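PDB 6T7J: carbon monoxide dehydrogenase from Thermococcus sp. AM4, which catalyses the reversible oxidation of carbon monoxide to carbon dioxide, using ferredoxin as electron partner, and is seen here with its cluster C free of nickel. Local coordinates for the interface of chains A and B. Coordinates in Å, arbitrary orientation; residue numbers count along the deposited sequence, not the author numbering. Chains: chain A/B, Carbon monoxide dehydrogenase.

Contact 1: the interface of chains A and B. Residues chain A 38, 42, 345-347, 350; chain B 74-79.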
ATOM      1  N   ARG A  38      20.162  14.412 -13.590  1.00 48.37           N
ATOM      2  CA  ARG A  38      19.534  14.533 -12.281  1.00 46.64           C
ATOM      3  C   ARG A  38      20.050  13.477 -11.311  1.00 51.07           C
ATOM      4  O   ARG A  38      20.174  13.748 -10.110  1.00 47.52           O
ATOM      5  CB  ARG A  38      18.015  14.462 -12.430  1.00 50.82           C
ATOM      6  CG  ARG A  38      17.446  15.621 -13.249  1.00 48.96           C
ATOM      7  CD  ARG A  38      15.928  15.632 -13.249  1.00 47.06           C
ATOM      8  NE  ARG A  38      15.382  14.449 -13.907  1.00 53.45           N
ATOM      9  CZ  ARG A  38      15.091  14.380 -15.202  1.00 49.53           C
ATOM     10  NH1 ARG A  38      15.291  15.431 -15.986  1.00 48.28           N
ATOM     11  NH2 ARG A  38      14.603  13.259 -15.713  1.00 46.88           N
ATOM     12  N   GLN A  42      21.804  14.170  -7.709  1.00 63.17           N
ATOM     13  CA  GLN A  42      21.423  13.530  -6.455  1.00 62.16           C
ATOM     14  C   GLN A  42      22.614  13.004  -5.664  1.00 62.43           C
ATOM     15  O   GLN A  42      22.468  12.720  -4.471  1.00 68.59           O
ATOM     16  CB  GLN A  42      20.450  12.376  -6.720  1.00 50.74           C
ATOM     17  CG  GLN A  42      19.054  12.817  -7.129  1.00 51.65           C
ATOM     18  CD  GLN A  42      18.341  13.593  -6.037  1.00 54.48           C
ATOM     19  OE1 GLN A  42      18.575  13.374  -4.847  1.00 52.09           O
ATOM     20  NE2 GLN A  42      17.465  14.508  -6.438  1.00 54.40           N
ATOM     21  N   MET A 345       8.005   9.052 -16.921  1.00 43.49           N
ATOM     22  CA  MET A 345       8.777  10.085 -16.247  1.00 45.14           C
ATOM     23  C   MET A 345       8.019  11.405 -16.301  1.00 46.43           C
ATOM     24  O   MET A 345       7.671  11.860 -17.398  1.00 51.05           O
ATOM     25  CB  MET A 345      10.145  10.261 -16.901  1.00 46.91           C
ATOM     26  CG  MET A 345      11.125   9.127 -16.669  1.00 46.97           C
ATOM     27  SD  MET A 345      12.759   9.558 -17.303  1.00 46.97           S
ATOM     28  CE  MET A 345      13.603   7.981 -17.193  1.00 48.64           C
ATOM     29  N   PRO A 346       7.722  12.036 -15.162  1.00 50.80           N
ATOM     30  CA  PRO A 346       7.147  13.391 -15.220  1.00 48.35           C
ATOM     31  C   PRO A 346       8.017  14.354 -16.006  1.00 46.07           C
ATOM     32  O   PRO A 346       7.496  15.262 -16.671  1.00 52.95           O
ATOM     33  CB  PRO A 346       7.042  13.790 -13.741  1.00 51.84           C
ATOM     34  CG  PRO A 346       7.000  12.486 -12.995  1.00 46.78           C
ATOM     35  CD  PRO A 346       7.853  11.537 -13.781  1.00 44.92           C
ATOM     36  N   ALA A 347       9.335  14.144 -15.981  1.00 45.96           N
ATOM     37  CA  ALA A 347      10.265  15.023 -16.681  1.00 49.56           C
ATOM     38  C   ALA A 347       9.970  15.113 -18.173  1.00 51.61           C
ATOM     39  O   ALA A 347      10.323  16.114 -18.808  1.00 54.92           O
ATOM     40  CB  ALA A 347      11.700  14.546 -16.462  1.00 51.33           C
ATOM     41  N   ASP A 350       8.568  18.428 -18.973  1.00 56.54           N
ATOM     42  CA  ASP A 350       9.604  19.457 -19.030  1.00 59.88           C
ATOM     43  C   ASP A 350      10.320  19.445 -20.370  1.00 52.95           C
ATOM     44  O   ASP A 350      10.333  20.447 -21.094  1.00 55.74           O
ATOM     45  CB  ASP A 350      10.606  19.250 -17.902  1.00 56.25           C
ATOM     46  CG  ASP A 350      10.100  19.761 -16.601  1.00 66.40           C
ATOM     47  OD1 ASP A 350       9.623  20.907 -16.507  1.00 74.93           O
ATOM     48  OD2 ASP A 350      10.155  18.982 -15.659  1.00 68.23           O
TER
ATOM     49  N   LYS B  74      14.600  18.514  -8.492  1.00 49.90           N
ATOM     50  CA  LYS B  74      13.810  17.433  -9.061  1.00 53.52           C
ATOM     51  C   LYS B  74      14.536  16.110  -8.865  1.00 49.65           C
ATOM     52  O   LYS B  74      15.767  16.048  -8.901  1.00 55.78           O
ATOM     53  CB  LYS B  74      13.531  17.671 -10.550  1.00 52.99           C
ATOM     54  CG  LYS B  74      12.468  18.723 -10.804  1.00 50.63           C
ATOM     55  CD  LYS B  74      12.357  19.058 -12.268  1.00 55.58           C
ATOM     56  CE  LYS B  74      10.914  19.258 -12.632  1.00 60.89           C
ATOM     57  NZ  LYS B  74      10.729  18.788 -13.981  1.00 69.69           N
ATOM     58  N   GLY B  75      13.758  15.051  -8.655  1.00 46.32           N
ATOM     59  CA  GLY B  75      14.312  13.720  -8.521  1.00 49.58           C
ATOM     60  C   GLY B  75      14.800  13.175  -9.853  1.00 52.42           C
ATOM     61  O   GLY B  75      14.675  13.798 -10.908  1.00 50.23           O
ATOM     62  N   VAL B  76      15.376  11.970  -9.791  1.00 45.44           N
ATOM     63  CA  VAL B  76      15.919  11.339 -10.994  1.00 48.62           C
ATOM     64  C   VAL B  76      14.827  11.168 -12.046  1.00 53.94           C
ATOM     65  O   VAL B  76      15.053  11.389 -13.242  1.00 50.85           O
ATOM     66  CB  VAL B  76      16.585   9.995 -10.640  1.00 50.65           C
ATOM     67  CG1 VAL B  76      17.088   9.299 -11.893  1.00 49.43           C
ATOM     68  CG2 VAL B  76      17.734  10.206  -9.666  1.00 46.18           C
ATOM     69  N   CYS B  77      13.622  10.790 -11.612  1.00 49.35           N
ATOM     70  CA  CYS B  77      12.471  10.635 -12.494  1.00 46.30           C
ATOM     71  C   CYS B  77      11.925  11.964 -13.000  1.00 50.73           C
ATOM     72  O   CYS B  77      11.135  11.966 -13.951  1.00 47.87           O
ATOM     73  CB  CYS B  77      11.356   9.884 -11.762  1.00 42.90           C
ATOM     74  SG  CYS B  77      10.523  10.873 -10.511  1.00 51.17           S
ATOM     75  N   GLY B  78      12.310  13.076 -12.386  1.00 47.92           N
ATOM     76  CA  GLY B  78      11.730  14.365 -12.691  1.00 45.67           C
ATOM     77  C   GLY B  78      10.659  14.830 -11.731  1.00 47.55           C
ATOM     78  O   GLY B  78      10.050  15.877 -11.977  1.00 48.39           O
ATOM     79  N   ALA B  79      10.412  14.094 -10.648  1.00 46.31           N
ATOM     80  CA  ALA B  79       9.354  14.462  -9.715  1.00 48.65           C
ATOM     81  C   ALA B  79       9.753  15.687  -8.906  1.00 51.41           C
ATOM     82  O   ALA B  79      10.814  15.711  -8.272  1.00 46.04           O
ATOM     83  CB  ALA B  79       9.035  13.305  -8.770  1.00 43.06           C
TER
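The backbone oxygen B:Val76 O is gripped by two nitrogens of one side chain, A:Arg38. This is a dimer contact of the Prismane/CO dehydrogenase family. The chain B loop carries B:Cys77, a cysteine ligand of the [4Fe-4S] cluster B (SF4), and B:Gly75 and B:Val76, which line the pocket of that cluster. A:Arg38 stands on helix 35-42 and meets the carbonyl side-on. Its NE lies 3.1 Å from B:Val76 O. Its terminal nitrogen NH2 lies 3.1 Å from the same B:Val76 O. The oxygen sits close to the guanidinium plane, but both donors approach from above the carbonyl plane. The NE approach is the steeper one, 61° out of that plane. A bend at chi3 (-64°) turns the guanidinium edge to the loop. A weak bond from NE to B:Gly75 O adds a second carbonyl to the grip. The shaft of A:Arg38 lies alongside B:Lys74, the two pointing the same way, with CD 4.1 Å from B:Lys74 CB.

B:Lys74 then bends at chi3 and chi4 and meets A:Asp350 tip to tip. Its ammonium forms a salt bridge with the carboxylate OD2. The two atoms are modelled too close together, so their spacing carries no meaning. The bridge ties the loop to helix 347-352 of chain A. The start of this helix also touches the loop. A:Ala347 N gives a weak but rather straight bond to B:Cys77 O, 161° at the hydrogen. Beside it the methyl CB of A:Ala347 packs 3.8 Å from B:Gly78 CA. A:Pro346 brings its ring carbon CD to 3.3 Å from B:Cys77 O. On the other flank A:Gln42 crosses B:Val76 obliquely, its CG 3.9 Å from the methyl CG2. Its amide NE2 gives a weak bond to B:Lys74 O.

Contact 2: the interface of chains A and B. Residues chain A 102, 341-342, 364-367; chain B 199, 202-203, 207-210.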
ATOM      1  N   ASP A 102      -3.842  -3.221 -10.908  1.00 45.88           N
ATOM      2  CA  ASP A 102      -4.690  -2.197 -11.516  1.00 45.14           C
ATOM      3  C   ASP A 102      -4.679  -2.314 -13.037  1.00 47.51           C
ATOM      4  O   ASP A 102      -5.714  -2.115 -13.691  1.00 47.91           O
ATOM      5  CB  ASP A 102      -4.237  -0.808 -11.072  1.00 48.41           C
ATOM      6  CG  ASP A 102      -5.213  -0.158 -10.101  1.00 50.85           C
ATOM      7  OD1 ASP A 102      -6.170  -0.836  -9.671  1.00 49.34           O
ATOM      8  OD2 ASP A 102      -5.024   1.033  -9.772  1.00 49.64           O
ATOM      9  N   TYR A 341      -0.173   4.989 -17.874  1.00 50.12           N
ATOM     10  CA  TYR A 341       0.417   5.001 -16.541  1.00 51.29           C
ATOM     11  C   TYR A 341       1.639   4.091 -16.499  1.00 50.31           C
ATOM     12  O   TYR A 341       1.916   3.337 -17.436  1.00 47.43           O
ATOM     13  CB  TYR A 341      -0.602   4.602 -15.463  1.00 51.36           C
ATOM     14  CG  TYR A 341      -1.454   3.381 -15.754  1.00 54.18           C
ATOM     15  CD1 TYR A 341      -0.883   2.173 -16.135  1.00 52.78           C
ATOM     16  CD2 TYR A 341      -2.836   3.434 -15.610  1.00 52.15           C
ATOM     17  CE1 TYR A 341      -1.667   1.060 -16.385  1.00 51.70           C
ATOM     18  CE2 TYR A 341      -3.626   2.328 -15.856  1.00 50.42           C
ATOM     19  CZ  TYR A 341      -3.037   1.144 -16.244  1.00 50.19           C
ATOM     20  OH  TYR A 341      -3.825   0.045 -16.489  1.00 53.10           O
ATOM     21  N   GLN A 342       2.370   4.192 -15.383  1.00 53.77           N
ATOM     22  CA  GLN A 342       3.524   3.365 -15.033  1.00 49.00           C
ATOM     23  C   GLN A 342       4.769   3.719 -15.841  1.00 47.60           C
ATOM     24  O   GLN A 342       4.783   3.611 -17.071  1.00 49.03           O
ATOM     25  CB  GLN A 342       3.192   1.877 -15.179  1.00 48.49           C
ATOM     26  CG  GLN A 342       2.223   1.371 -14.123  1.00 45.94           C
ATOM     27  CD  GLN A 342       1.766  -0.046 -14.384  1.00 51.26           C
ATOM     28  OE1 GLN A 342       2.505  -0.852 -14.949  1.00 51.24           O
ATOM     29  NE2 GLN A 342       0.540  -0.359 -13.976  1.00 49.48           N
ATOM     30  N   PRO A 364      -7.336   8.276 -15.879  1.00 58.20           N
ATOM     31  CA  PRO A 364      -7.569   9.055 -14.648  1.00 59.44           C
ATOM     32  C   PRO A 364      -6.554   8.794 -13.544  1.00 53.03           C
ATOM     33  O   PRO A 364      -6.486   9.581 -12.592  1.00 52.66           O
ATOM     34  CB  PRO A 364      -8.980   8.626 -14.222  1.00 52.44           C
ATOM     35  CG  PRO A 364      -9.194   7.301 -14.890  1.00 53.10           C
ATOM     36  CD  PRO A 364      -8.481   7.409 -16.203  1.00 49.82           C
ATOM     37  N   LYS A 365      -5.772   7.722 -13.632  1.00 47.33           N
ATOM     38  CA  LYS A 365      -4.749   7.431 -12.639  1.00 48.03           C
ATOM     39  C   LYS A 365      -3.367   7.918 -13.055  1.00 51.63           C
ATOM     40  O   LYS A 365      -2.417   7.784 -12.278  1.00 50.71           O
ATOM     41  CB  LYS A 365      -4.707   5.927 -12.348  1.00 44.75           C
ATOM     42  CG  LYS A 365      -5.988   5.383 -11.735  1.00 38.88           C
ATOM     43  CD  LYS A 365      -5.854   3.917 -11.375  1.00 39.44           C
ATOM     44  CE  LYS A 365      -5.740   3.045 -12.616  1.00 53.29           C
ATOM     45  NZ  LYS A 365      -7.005   3.021 -13.409  1.00 49.85           N
ATOM     46  N   GLY A 366      -3.231   8.484 -14.252  1.00 54.12           N
ATOM     47  CA  GLY A 366      -1.946   8.964 -14.716  1.00 47.54           C
ATOM     48  C   GLY A 366      -1.959  10.424 -15.120  1.00 51.94           C
ATOM     49  O   GLY A 366      -1.954  10.748 -16.311  1.00 58.59           O
ATOM     50  N   HIS A 367      -1.978  11.316 -14.136  1.00 54.85           N
ATOM     51  CA  HIS A 367      -1.951  12.749 -14.382  1.00 50.35           C
ATOM     52  C   HIS A 367      -0.535  13.276 -14.200  1.00 60.35           C
ATOM     53  O   HIS A 367       0.187  12.852 -13.290  1.00 53.40           O
ATOM     54  CB  HIS A 367      -2.906  13.487 -13.442  1.00 47.50           C
ATOM     55  CG  HIS A 367      -4.345  13.108 -13.618  1.00 55.00           C
ATOM     56  ND1 HIS A 367      -5.171  13.723 -14.534  1.00 53.18           N
ATOM     57  CD2 HIS A 367      -5.105  12.183 -12.989  1.00 53.80           C
ATOM     58  CE1 HIS A 367      -6.378  13.190 -14.465  1.00 51.02           C
ATOM     59  NE2 HIS A 367      -6.364  12.252 -13.535  1.00 56.39           N
TER
ATOM     60  N   GLU B 199      -5.078   1.108  -5.200  1.00 48.46           N
ATOM     61  CA  GLU B 199      -4.940   2.182  -6.176  1.00 43.08           C
ATOM     62  C   GLU B 199      -4.028   3.284  -5.663  1.00 46.02           C
ATOM     63  O   GLU B 199      -3.323   3.913  -6.457  1.00 43.24           O
ATOM     64  CB  GLU B 199      -6.302   2.768  -6.553  1.00 44.26           C
ATOM     65  CG  GLU B 199      -6.194   3.994  -7.468  1.00 44.44           C
ATOM     66  CD  GLU B 199      -7.489   4.340  -8.176  1.00 46.72           C
ATOM     67  OE1 GLU B 199      -7.574   5.452  -8.741  1.00 45.27           O
ATOM     68  OE2 GLU B 199      -8.417   3.505  -8.172  1.00 48.90           O
ATOM     69  N   HIS B 202      -0.677   2.042  -6.318  1.00 44.16           N
ATOM     70  CA  HIS B 202      -0.370   2.127  -7.745  1.00 43.02           C
ATOM     71  C   HIS B 202      -0.070   3.561  -8.177  1.00 40.37           C
ATOM     72  O   HIS B 202       0.864   3.792  -8.952  1.00 42.03           O
ATOM     73  CB  HIS B 202      -1.529   1.552  -8.566  1.00 44.52           C
ATOM     74  CG  HIS B 202      -1.367   1.716 -10.047  1.00 45.00           C
ATOM     75  ND1 HIS B 202      -2.438   1.891 -10.897  1.00 43.66           N
ATOM     76  CD2 HIS B 202      -0.261   1.727 -10.829  1.00 46.28           C
ATOM     77  CE1 HIS B 202      -2.000   2.006 -12.138  1.00 47.17           C
ATOM     78  NE2 HIS B 202      -0.682   1.912 -12.125  1.00 47.75           N
ATOM     79  N   ARG B 203      -0.844   4.533  -7.686  1.00 40.23           N
ATOM     80  CA  ARG B 203      -0.670   5.922  -8.106  1.00 46.02           C
ATOM     81  C   ARG B 203       0.692   6.463  -7.692  1.00 42.67           C
ATOM     82  O   ARG B 203       1.328   7.210  -8.446  1.00 43.79           O
ATOM     83  CB  ARG B 203      -1.782   6.792  -7.518  1.00 43.36           C
ATOM     84  CG  ARG B 203      -3.111   6.705  -8.241  1.00 39.68           C
ATOM     85  CD  ARG B 203      -4.133   7.646  -7.616  1.00 39.35           C
ATOM     86  NE  ARG B 203      -5.443   7.535  -8.254  1.00 46.44           N
ATOM     87  CZ  ARG B 203      -5.910   8.387  -9.160  1.00 40.81           C
ATOM     88  NH1 ARG B 203      -7.112   8.200  -9.687  1.00 43.56           N
ATOM     89  NH2 ARG B 203      -5.177   9.424  -9.541  1.00 41.16           N
ATOM     90  N   GLY B 207       6.260   7.000 -11.970  1.00 43.18           N
ATOM     91  CA  GLY B 207       5.727   7.223 -13.298  1.00 44.65           C
ATOM     92  C   GLY B 207       4.249   6.946 -13.468  1.00 46.50           C
ATOM     93  O   GLY B 207       3.822   6.584 -14.568  1.00 44.92           O
ATOM     94  N   VAL B 208       3.449   7.110 -12.416  1.00 42.17           N
ATOM     95  CA  VAL B 208       2.007   6.951 -12.571  1.00 45.17           C
ATOM     96  C   VAL B 208       1.324   8.300 -12.358  1.00 44.72           C
ATOM     97  O   VAL B 208       1.150   9.064 -13.314  1.00 47.99           O
ATOM     98  CB  VAL B 208       1.460   5.855 -11.638  1.00 44.31           C
ATOM     99  CG1 VAL B 208       0.083   5.416 -12.098  1.00 49.72           C
ATOM    100  CG2 VAL B 208       2.399   4.660 -11.640  1.00 45.46           C
ATOM    101  N   ASP B 209       0.940   8.625 -11.123  1.00 47.43           N
ATOM    102  CA  ASP B 209       0.247   9.883 -10.838  1.00 42.78           C
ATOM    103  C   ASP B 209       1.230  10.875 -10.224  1.00 49.95           C
ATOM    104  O   ASP B 209       1.693  10.685  -9.093  1.00 50.56           O
ATOM    105  CB  ASP B 209      -0.954   9.664  -9.920  1.00 47.15           C
ATOM    106  CG  ASP B 209      -1.922  10.848  -9.927  1.00 55.82           C
ATOM    107  OD1 ASP B 209      -1.552  11.931 -10.438  1.00 49.64           O
ATOM    108  OD2 ASP B 209      -3.057  10.696  -9.421  1.00 44.74           O
ATOM    109  N   ALA B 210       1.533  11.943 -10.966  1.00 44.75           N
ATOM    110  CA  ALA B 210       2.433  12.990 -10.505  1.00 47.10           C
ATOM    111  C   ALA B 210       1.719  14.279 -10.124  1.00 49.48           C
ATOM    112  O   ALA B 210       2.373  15.200  -9.621  1.00 53.97           O
ATOM    113  CB  ALA B 210       3.484  13.301 -11.582  1.00 45.64           C
TER
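B:His202, on helix 193-203, is the tightly packed part of this dimer interface. Its CG is anti to the backbone N (chi1 174°), and the ring reaches in between several chain A groups. The imidazole ND1 donates to the carboxylate oxygen A:Asp102 OD2 at 2.9 Å. It uses the anti lone pair of that oxygen, and the carboxylate and ring planes stand 80° apart. The carboxylate may help keep the proton on ND1. A:Tyr341 turns a ring face to the histidine edge. B:His202 CE1 sits over the centre of that ring, 3.8 Å from A:Tyr341 CD2. B:Val208 CG1, of the same chain as the histidine, sits over one face of the imidazole toward its rim and also lies 3.5 Å from A:Tyr341 CB. A:Gln342 puts its CG at the ring edge. Its amide NE2 comes 3.2 Å from B:His202 NE2, but from well off the ring plane. This is at best a poorly directed hydrogen bond, and one that needs an unprotonated B:His202 NE2.

The shaft of A:Lys365 is also well buried. It crosses B:Glu199 and B:Arg203, CD lying 3.6 Å from B:Glu199 CD. The loose side is its amine end: bends at chi3 and chi4 leave NZ 5.3 Å from B:Glu199 OE1, too far to bridge. B:Arg203 is held mainly within its own chain. NE and NH1 both grip B:Glu199 OE1, and NH2 pairs with B:Asp209 OD2. The guanidinium lays one face under A:Lys365 CA, and its bonds to A:Pro364 O are weak. An alanine here removes the guanidinium, which would probably leave B:Glu199 and B:Asp209 less fixed and loosen the packing against A:Lys365. Beyond it, B:Ala210 N donates a hydrogen bond to A:His367 O at 2.8 Å, nearly along the C=O axis. The site clamps helix 193-203 and the following loop of one subunit onto loops of the other, and so helps hold the dimer.

The centres of contact 1 and contact 2 lie about 16 Å apart, in one two-fold symmetric interface, and each has a twin. On chain A they share the segment 341-347, contact 2 using its start and contact 1 its end. Between them lies Cys343, which lines the pocket of the broken cluster at site C. On chain B, Ile206, which sits between the segments of contact 2, belongs to the same SF4 pocket that contact 1 holds. The two contacts thus probably fix the SF4 cluster of one subunit near cluster C of the other, as suits electron transfer between subunits in this family.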